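PDB 5L9G: periplasmic binding protein from Agrobacterium tumefaciens str. B6, which binds the opine mannopine and, as a periplasmic binding protein of an ABC transporter, probably delivers it to the membrane permease for import. Local coordinates for residues Ile79-Ala87 / Val322-Ala331; Leu93-Val101 / Val111-Ser119. All blocks are in the same frame, centred on the assembly; numbering follows the deposited sequence.

Contact 1 and contact 2 lie with their centres 15 Å apart, and the whole of contact 2 falls in the chain between the two halves of contact 1. Strands of one sheet run into both, and both touch mannopine, at different ends: Gly80 and Asp83 of contact 1 hold hydroxyl OAB of the sugar part, whereas Ser119 of contact 2 takes the group modelled as NE2 at the far end. The two also meet directly. Glu84 OE1 lies 2.9 Å from Thr112 OG1, probably a weak hydrogen bond, and the ring of Phe115 packs against Ile79 and Ile81, with its CZ 3.7 Å from Ile81 CA and its CE2 3.5 Å from Ile79 O.

Contact 1: Ile79-Ala87 / Val322-Ala331; sequences IGIADEPQA and VDPNFWAKHA. With MO0 (mannopine), chain C; EDO (1,2-ethanediol), chain F.
Ala82 sets its methyl against the indole of Trp327, CB lying 3.8 Å from CD1, while Trp327 CB comes down on the carbonyl oxygen of Ala82. With CG of Trp327 beside its own backbone N (chi1 -69°), the ring swings off away from residues 79-87, and its NE1 is taken by Glu164. Val322, leading into the helix, straddles the start of the interface with its two methyls: CG1 touches Ile81 CG2 at 3.7 Å, and CG2, held anti to the valine's own N, reaches Ala82 CB. At the start of helix 324-343 the ring of Pro324 leans on Ile81 CG1; a turn later Pro85 CB comes within 3.5 Å of Ala328 CB.

Gln86 closes the far end. Its chain runs out straight beyond CG and lays the flat amide against the methyl of Ala331, with OE1 3.3 Å from CB; NE2 meanwhile donates to Asp83 OD1 (2.9 Å), on the anti side but tilted out of the carboxylate plane, in a bent bond. The other oxygen of Asp83, OD2, accepts from mannopine OAB, which in turn receives a fairly straight bond from Gly80 N (2.8 Å). One water, held by Ala82 O and Gln86 N, is the polar link across the contact, its bond to Trp327 O being weak.

Methyls and proline rings thus join helix 324-343 to the bend after strand 76-80 (Ile81, Ala82) and the first turn of helix 84-89, while within 79-87 a polar chain runs from Gln86 through Asp83 to mannopine. Gln86, a second-shell residue, probably helps to fix the rotation of the ligand-binding Asp83 carboxylate.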
# COMPACT_ATOMS: atom_id res chain seq x y z
N ILE A 79 2.10 -2.63 -8.04
CA ILE A 79 3.04 -1.85 -7.24
C ILE A 79 2.34 -0.67 -6.57
O ILE A 79 1.21 -0.33 -6.93
CB ILE A 79 4.27 -1.39 -8.08
CG1 ILE A 79 3.85 -0.49 -9.28
CG2 ILE A 79 5.14 -2.60 -8.52
CD1 ILE A 79 5.02 0.32 -9.96
N GLY A 80 3.03 -0.04 -5.61
CA GLY A 80 2.53 1.16 -4.97
C GLY A 80 2.90 2.36 -5.83
O GLY A 80 3.95 2.36 -6.49
N ILE A 81 2.03 3.38 -5.86
CA ILE A 81 2.26 4.60 -6.66
C ILE A 81 3.63 5.24 -6.39
O ILE A 81 4.20 5.87 -7.29
CB ILE A 81 1.09 5.61 -6.49
CG1 ILE A 81 1.10 6.70 -7.59
CG2 ILE A 81 1.05 6.21 -5.06
CD1 ILE A 81 -0.13 7.65 -7.64
N ALA A 82 4.12 5.15 -5.14
CA ALA A 82 5.39 5.78 -4.75
C ALA A 82 6.62 4.96 -5.14
O ALA A 82 7.73 5.48 -5.04
CB ALA A 82 5.39 6.13 -3.26
N ASP A 83 6.44 3.69 -5.60
CA ASP A 83 7.57 2.90 -6.12
C ASP A 83 7.67 3.08 -7.63
O ASP A 83 8.71 2.75 -8.21
CB ASP A 83 7.41 1.39 -5.80
CG ASP A 83 7.96 1.01 -4.44
OD1 ASP A 83 8.89 1.70 -3.95
OD2 ASP A 83 7.48 0.02 -3.87
N GLU A 84 6.60 3.59 -8.27
CA GLU A 84 6.55 3.80 -9.72
C GLU A 84 7.71 4.71 -10.23
O GLU A 84 8.37 4.31 -11.19
CB GLU A 84 5.16 4.31 -10.17
CG GLU A 84 5.02 4.47 -11.68
CD GLU A 84 5.37 5.82 -12.28
OE1 GLU A 84 5.51 5.86 -13.52
OE2 GLU A 84 5.45 6.84 -11.55
N PRO A 85 8.02 5.87 -9.61
CA PRO A 85 9.14 6.69 -10.14
C PRO A 85 10.49 5.98 -10.17
O PRO A 85 11.15 5.99 -11.21
CB PRO A 85 9.13 7.93 -9.25
CG PRO A 85 7.74 8.00 -8.67
CD PRO A 85 7.36 6.55 -8.47
N GLN A 86 10.89 5.31 -9.06
CA GLN A 86 12.18 4.61 -9.01
C GLN A 86 12.22 3.36 -9.91
O GLN A 86 13.27 3.08 -10.49
CB GLN A 86 12.63 4.30 -7.57
CG GLN A 86 11.78 3.29 -6.78
CD GLN A 86 12.34 3.05 -5.40
OE1 GLN A 86 13.56 3.07 -5.17
NE2 GLN A 86 11.47 2.86 -4.44
N ALA A 87 11.07 2.65 -10.06
CA ALA A 87 10.98 1.49 -10.96
C ALA A 87 11.12 1.94 -12.42
O ALA A 87 11.88 1.33 -13.17
CB ALA A 87 9.66 0.76 -10.75
N VAL A 322 0.14 10.14 0.19
CA VAL A 322 1.55 9.81 -0.11
C VAL A 322 2.02 10.78 -1.22
O VAL A 322 1.21 11.14 -2.08
CB VAL A 322 1.74 8.31 -0.50
CG1 VAL A 322 0.99 7.95 -1.78
CG2 VAL A 322 3.21 7.91 -0.60
N ASP A 323 3.29 11.20 -1.20
CA ASP A 323 3.80 12.07 -2.24
C ASP A 323 4.82 11.33 -3.08
O ASP A 323 5.97 11.19 -2.65
CB ASP A 323 4.38 13.39 -1.68
CG ASP A 323 4.78 14.42 -2.74
OD1 ASP A 323 4.65 14.11 -3.96
OD2 ASP A 323 5.22 15.51 -2.35
N PRO A 324 4.43 10.86 -4.28
CA PRO A 324 5.39 10.14 -5.15
C PRO A 324 6.61 10.98 -5.53
O PRO A 324 7.67 10.40 -5.75
CB PRO A 324 4.57 9.74 -6.37
CG PRO A 324 3.14 9.83 -5.93
CD PRO A 324 3.10 10.94 -4.92
N ASN A 325 6.48 12.32 -5.59
CA ASN A 325 7.61 13.22 -5.90
C ASN A 325 8.71 13.12 -4.85
O ASN A 325 9.88 13.15 -5.21
CB ASN A 325 7.14 14.67 -6.07
CG ASN A 325 6.19 14.90 -7.23
OD1 ASN A 325 5.29 15.75 -7.17
ND2 ASN A 325 6.35 14.15 -8.31
N PHE A 326 8.34 12.94 -3.55
CA PHE A 326 9.32 12.77 -2.48
C PHE A 326 10.08 11.46 -2.72
O PHE A 326 11.31 11.43 -2.67
CB PHE A 326 8.65 12.70 -1.09
CG PHE A 326 9.62 12.33 0.01
CD1 PHE A 326 10.48 13.28 0.56
CD2 PHE A 326 9.70 11.02 0.47
CE1 PHE A 326 11.40 12.92 1.54
CE2 PHE A 326 10.64 10.66 1.45
CZ PHE A 326 11.48 11.62 1.98
N TRP A 327 9.33 10.37 -2.96
CA TRP A 327 9.87 9.04 -3.18
C TRP A 327 10.68 8.95 -4.48
O TRP A 327 11.65 8.20 -4.53
CB TRP A 327 8.76 7.99 -3.06
CG TRP A 327 8.32 7.91 -1.63
CD1 TRP A 327 7.26 8.56 -1.06
CD2 TRP A 327 9.07 7.33 -0.56
NE1 TRP A 327 7.26 8.35 0.30
CE2 TRP A 327 8.36 7.60 0.64
CE3 TRP A 327 10.24 6.56 -0.49
CZ2 TRP A 327 8.81 7.17 1.89
CZ3 TRP A 327 10.68 6.12 0.75
CH2 TRP A 327 9.96 6.41 1.92
N ALA A 328 10.36 9.78 -5.48
CA ALA A 328 11.13 9.84 -6.73
C ALA A 328 12.56 10.33 -6.46
O ALA A 328 13.52 9.88 -7.09
CB ALA A 328 10.44 10.79 -7.71
N LYS A 329 12.70 11.24 -5.50
CA LYS A 329 13.96 11.87 -5.15
C LYS A 329 14.75 11.17 -4.03
O LYS A 329 15.97 11.12 -4.11
CB LYS A 329 13.66 13.35 -4.79
CG LYS A 329 14.82 14.27 -4.70
CD LYS A 329 14.33 15.69 -4.38
CE LYS A 329 15.48 16.60 -4.10
NZ LYS A 329 15.01 17.98 -3.78
N HIS A 330 14.07 10.64 -3.00
CA HIS A 330 14.78 10.11 -1.83
C HIS A 330 14.61 8.63 -1.51
O HIS A 330 15.10 8.20 -0.46
CB HIS A 330 14.39 10.94 -0.59
CG HIS A 330 14.69 12.40 -0.75
ND1 HIS A 330 13.69 13.32 -0.96
CD2 HIS A 330 15.89 13.03 -0.76
CE1 HIS A 330 14.29 14.49 -1.06
NE2 HIS A 330 15.62 14.37 -0.96
N ALA A 331 13.99 7.84 -2.42
CA ALA A 331 13.80 6.40 -2.19
C ALA A 331 15.09 5.64 -1.85
O ALA A 331 15.07 4.86 -0.90
CB ALA A 331 13.11 5.75 -3.37
OAB MO0 C . 5.31 -1.58 -4.91
CAF MO0 C . 5.60 -2.84 -4.36
CAG MO0 C . 4.91 -3.09 -3.03
OAC MO0 C . 5.70 -2.62 -1.99
CAH MO0 C . 3.48 -2.63 -2.98
OAM MO0 C . 2.73 -3.17 -4.00
CAI MO0 C . 2.78 -2.82 -1.63
OAD MO0 C . 2.70 -4.17 -1.30
CAJ MO0 C . 1.44 -2.13 -1.58
OAE MO0 C . 1.62 -0.76 -1.81
CAK MO0 C . 0.64 -2.38 -0.29
N MO0 C . -0.72 -2.81 -0.65
CA MO0 C . -1.63 -2.85 0.51
C MO0 C . -1.84 -4.28 0.96
O MO0 C . -1.16 -5.19 0.44
CB MO0 C . -2.95 -2.16 0.26
CG MO0 C . -3.89 -2.99 -0.59
CD MO0 C . -4.95 -2.19 -1.27
OE1 MO0 C . -6.23 -2.17 -0.69
NE2 MO0 C . -4.76 -1.54 -2.31
OXT MO0 C . -2.65 -4.57 1.90
C1 EDO F . 16.80 11.48 -7.62
O1 EDO F . 15.72 12.16 -8.28
C2 EDO F . 17.42 12.39 -6.53
O2 EDO F . 18.45 11.74 -5.80
O HOH W 1 10.02 6.09 -6.39

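Contact 2: Leu93-Val101 / Val111-Ser119; sequences LEKLDPDIV and VTDSFVANS. With MO0 (mannopine), chain C.
Val116 spreads its two methyls over three side chains of residues 93-101. Its CG1, which stands anti to the backbone N (chi1 179°), meets Val101 CG1 tip to tip at 3.7 Å, while CG2 is shared between Leu96 CD1 and Ile100 CG2, the isoleucine coming in at a slant. Val101 uses its second methyl as well, CG2 reaching end-on to Val111 CG1. Leu96 pushes CD1 over the backbone between Ser114 and Phe115, 3.5 Å from Phe115 N, and Met267 and Leu270 of helix 263-273 also touch this leucine.

The polar half lies at the turn. Leu96 N donates a nearly straight bond to Asp113 O (2.8 Å, 164° at the hydrogen). Lys95 and Asp113 run alongside each other, but their charged ends stay 4.8 Å apart from NZ to OD2; Asp113 OD1 has a salt bridge to Lys88. Ser114 OG donates to Asp113 OD1 from above the carboxylate plane, and a water ties that hydroxyl to Leu93 O and Lys95 NZ. A second water spans Glu94 O and Ser114 O.

The hairpin of strands 111-112 and 115-128 turns through an ST turn, Thr112 OG1 accepting from Ser114 N, and residues 93-101 wrap one side of it. Farther on, a classic beta bulge has Asn118 and Ser119 both facing Asp252, and Ser119 OG meets mannopine NE2 at 2.7 Å, bringing the strand into the ligand site of this solute-binding protein.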
# COMPACT_ATOMS: atom_id res chain seq x y z
N LEU A 93 9.94 -0.82 -16.00
CA LEU A 93 8.56 -0.74 -16.49
C LEU A 93 8.41 -0.47 -17.98
O LEU A 93 9.12 0.36 -18.54
CB LEU A 93 7.78 0.33 -15.69
CG LEU A 93 7.80 0.21 -14.15
CD1 LEU A 93 6.92 1.28 -13.51
CD2 LEU A 93 7.34 -1.20 -13.66
N GLU A 94 7.44 -1.16 -18.61
CA GLU A 94 7.06 -0.94 -20.00
C GLU A 94 6.20 0.32 -20.03
O GLU A 94 5.44 0.55 -19.08
CB GLU A 94 6.19 -2.09 -20.53
CG GLU A 94 6.95 -3.31 -20.99
CD GLU A 94 7.76 -3.22 -22.27
OE1 GLU A 94 8.57 -4.14 -22.52
OE2 GLU A 94 7.59 -2.24 -23.04
N LYS A 95 6.30 1.12 -21.10
CA LYS A 95 5.42 2.29 -21.26
C LYS A 95 4.07 1.72 -21.71
O LYS A 95 4.04 0.83 -22.58
CB LYS A 95 5.97 3.29 -22.31
CG LYS A 95 6.54 4.56 -21.69
CD LYS A 95 8.01 4.40 -21.33
CE LYS A 95 8.57 5.57 -20.57
NZ LYS A 95 9.81 5.18 -19.84
N LEU A 96 2.98 2.16 -21.09
CA LEU A 96 1.65 1.64 -21.43
C LEU A 96 1.07 2.30 -22.69
O LEU A 96 1.45 3.43 -23.01
CB LEU A 96 0.69 1.81 -20.23
CG LEU A 96 1.07 1.04 -18.96
CD1 LEU A 96 0.17 1.39 -17.81
CD2 LEU A 96 1.02 -0.48 -19.17
N ASP A 97 0.15 1.59 -23.39
CA ASP A 97 -0.53 2.09 -24.59
C ASP A 97 -1.24 3.43 -24.26
O ASP A 97 -1.65 3.61 -23.11
CB ASP A 97 -1.53 1.06 -25.15
CG ASP A 97 -0.91 -0.11 -25.91
OD1 ASP A 97 0.33 -0.10 -26.11
OD2 ASP A 97 -1.66 -1.03 -26.30
N PRO A 98 -1.32 4.38 -25.22
CA PRO A 98 -1.85 5.71 -24.90
C PRO A 98 -3.20 5.80 -24.17
O PRO A 98 -3.27 6.49 -23.15
CB PRO A 98 -1.93 6.40 -26.27
CG PRO A 98 -0.88 5.75 -27.07
CD PRO A 98 -0.82 4.32 -26.62
N ASP A 99 -4.26 5.15 -24.70
CA ASP A 99 -5.58 5.28 -24.08
C ASP A 99 -6.02 4.02 -23.31
O ASP A 99 -7.18 3.61 -23.41
CB ASP A 99 -6.63 5.72 -25.13
CG ASP A 99 -6.44 7.13 -25.70
OD1 ASP A 99 -5.98 8.03 -24.95
OD2 ASP A 99 -6.80 7.35 -26.88
N ILE A 100 -5.10 3.45 -22.49
CA ILE A 100 -5.35 2.25 -21.68
C ILE A 100 -6.54 2.48 -20.70
O ILE A 100 -7.33 1.57 -20.46
CB ILE A 100 -4.05 1.72 -21.00
CG1 ILE A 100 -4.26 0.32 -20.37
CG2 ILE A 100 -3.44 2.72 -20.01
CD1 ILE A 100 -3.08 -0.63 -20.50
N VAL A 101 -6.69 3.72 -20.21
CA VAL A 101 -7.80 4.22 -19.41
C VAL A 101 -8.03 5.67 -19.83
O VAL A 101 -7.15 6.28 -20.44
CB VAL A 101 -7.62 4.11 -17.86
CG1 VAL A 101 -7.58 2.66 -17.39
CG2 VAL A 101 -6.40 4.90 -17.37
N VAL A 111 -2.65 7.95 -12.65
CA VAL A 111 -2.37 7.25 -13.91
C VAL A 111 -1.15 7.93 -14.55
O VAL A 111 -1.21 9.13 -14.85
CB VAL A 111 -3.60 7.17 -14.86
CG1 VAL A 111 -3.23 6.50 -16.19
CG2 VAL A 111 -4.78 6.45 -14.20
N THR A 112 -0.05 7.19 -14.73
CA THR A 112 1.17 7.74 -15.35
C THR A 112 1.33 7.04 -16.70
O THR A 112 0.48 6.21 -17.04
CB THR A 112 2.41 7.51 -14.45
OG1 THR A 112 2.81 6.14 -14.52
CG2 THR A 112 2.20 7.95 -12.99
N ASP A 113 2.42 7.32 -17.45
CA ASP A 113 2.67 6.63 -18.72
C ASP A 113 3.06 5.14 -18.51
O ASP A 113 3.18 4.41 -19.48
CB ASP A 113 3.78 7.36 -19.52
CG ASP A 113 5.15 7.46 -18.84
OD1 ASP A 113 5.34 6.81 -17.78
OD2 ASP A 113 6.02 8.16 -19.38
N SER A 114 3.27 4.72 -17.23
CA SER A 114 3.73 3.37 -16.89
C SER A 114 2.94 2.69 -15.77
O SER A 114 3.34 1.63 -15.29
CB SER A 114 5.20 3.44 -16.49
OG SER A 114 5.98 4.03 -17.51
N PHE A 115 1.82 3.29 -15.34
CA PHE A 115 1.07 2.80 -14.18
C PHE A 115 -0.38 3.22 -14.26
O PHE A 115 -0.67 4.38 -14.59
CB PHE A 115 1.73 3.40 -12.92
CG PHE A 115 1.07 3.23 -11.57
CD1 PHE A 115 0.09 4.13 -11.14
CD2 PHE A 115 1.46 2.22 -10.70
CE1 PHE A 115 -0.50 3.99 -9.88
CE2 PHE A 115 0.89 2.10 -9.44
CZ PHE A 115 -0.08 3.00 -9.03
N VAL A 116 -1.29 2.29 -13.92
CA VAL A 116 -2.73 2.53 -13.85
C VAL A 116 -3.19 2.15 -12.44
O VAL A 116 -3.07 0.98 -12.04
CB VAL A 116 -3.56 1.78 -14.95
CG1 VAL A 116 -5.05 2.07 -14.78
CG2 VAL A 116 -3.12 2.16 -16.35
N ALA A 117 -3.74 3.12 -11.69
CA ALA A 117 -4.25 2.88 -10.33
C ALA A 117 -5.38 1.85 -10.34
O ALA A 117 -6.14 1.76 -11.32
CB ALA A 117 -4.76 4.18 -9.73
N ASN A 118 -5.45 1.03 -9.28
CA ASN A 118 -6.57 0.12 -9.13
C ASN A 118 -7.31 0.40 -7.79
O ASN A 118 -8.46 -0.02 -7.65
CB ASN A 118 -6.17 -1.38 -9.27
CG ASN A 118 -5.47 -2.02 -8.08
OD1 ASN A 118 -4.98 -1.36 -7.16
ND2 ASN A 118 -5.45 -3.34 -8.04
N SER A 119 -6.66 1.10 -6.83
CA SER A 119 -7.29 1.33 -5.52
C SER A 119 -6.60 2.40 -4.69
O SER A 119 -5.44 2.75 -4.94
CB SER A 119 -7.26 0.03 -4.71
OG SER A 119 -5.92 -0.40 -4.51
OAB MO0 C . 5.31 -1.58 -4.91
CAF MO0 C . 5.60 -2.84 -4.36
CAG MO0 C . 4.91 -3.09 -3.03
OAC MO0 C . 5.70 -2.62 -1.99
CAH MO0 C . 3.48 -2.63 -2.98
OAM MO0 C . 2.73 -3.17 -4.00
CAI MO0 C . 2.78 -2.82 -1.63
OAD MO0 C . 2.70 -4.17 -1.30
CAJ MO0 C . 1.44 -2.13 -1.58
OAE MO0 C . 1.62 -0.76 -1.81
CAK MO0 C . 0.64 -2.38 -0.29
N MO0 C . -0.72 -2.81 -0.65
CA MO0 C . -1.63 -2.85 0.51
C MO0 C . -1.84 -4.28 0.96
O MO0 C . -1.16 -5.19 0.44
CB MO0 C . -2.95 -2.16 0.26
CG MO0 C . -3.89 -2.99 -0.59
CD MO0 C . -4.95 -2.19 -1.27
OE1 MO0 C . -6.23 -2.17 -0.69
NE2 MO0 C . -4.76 -1.54 -2.31
OXT MO0 C . -2.65 -4.57 1.90
O HOH W 2 8.81 2.99 -18.10
O HOH W 3 3.71 -0.20 -17.18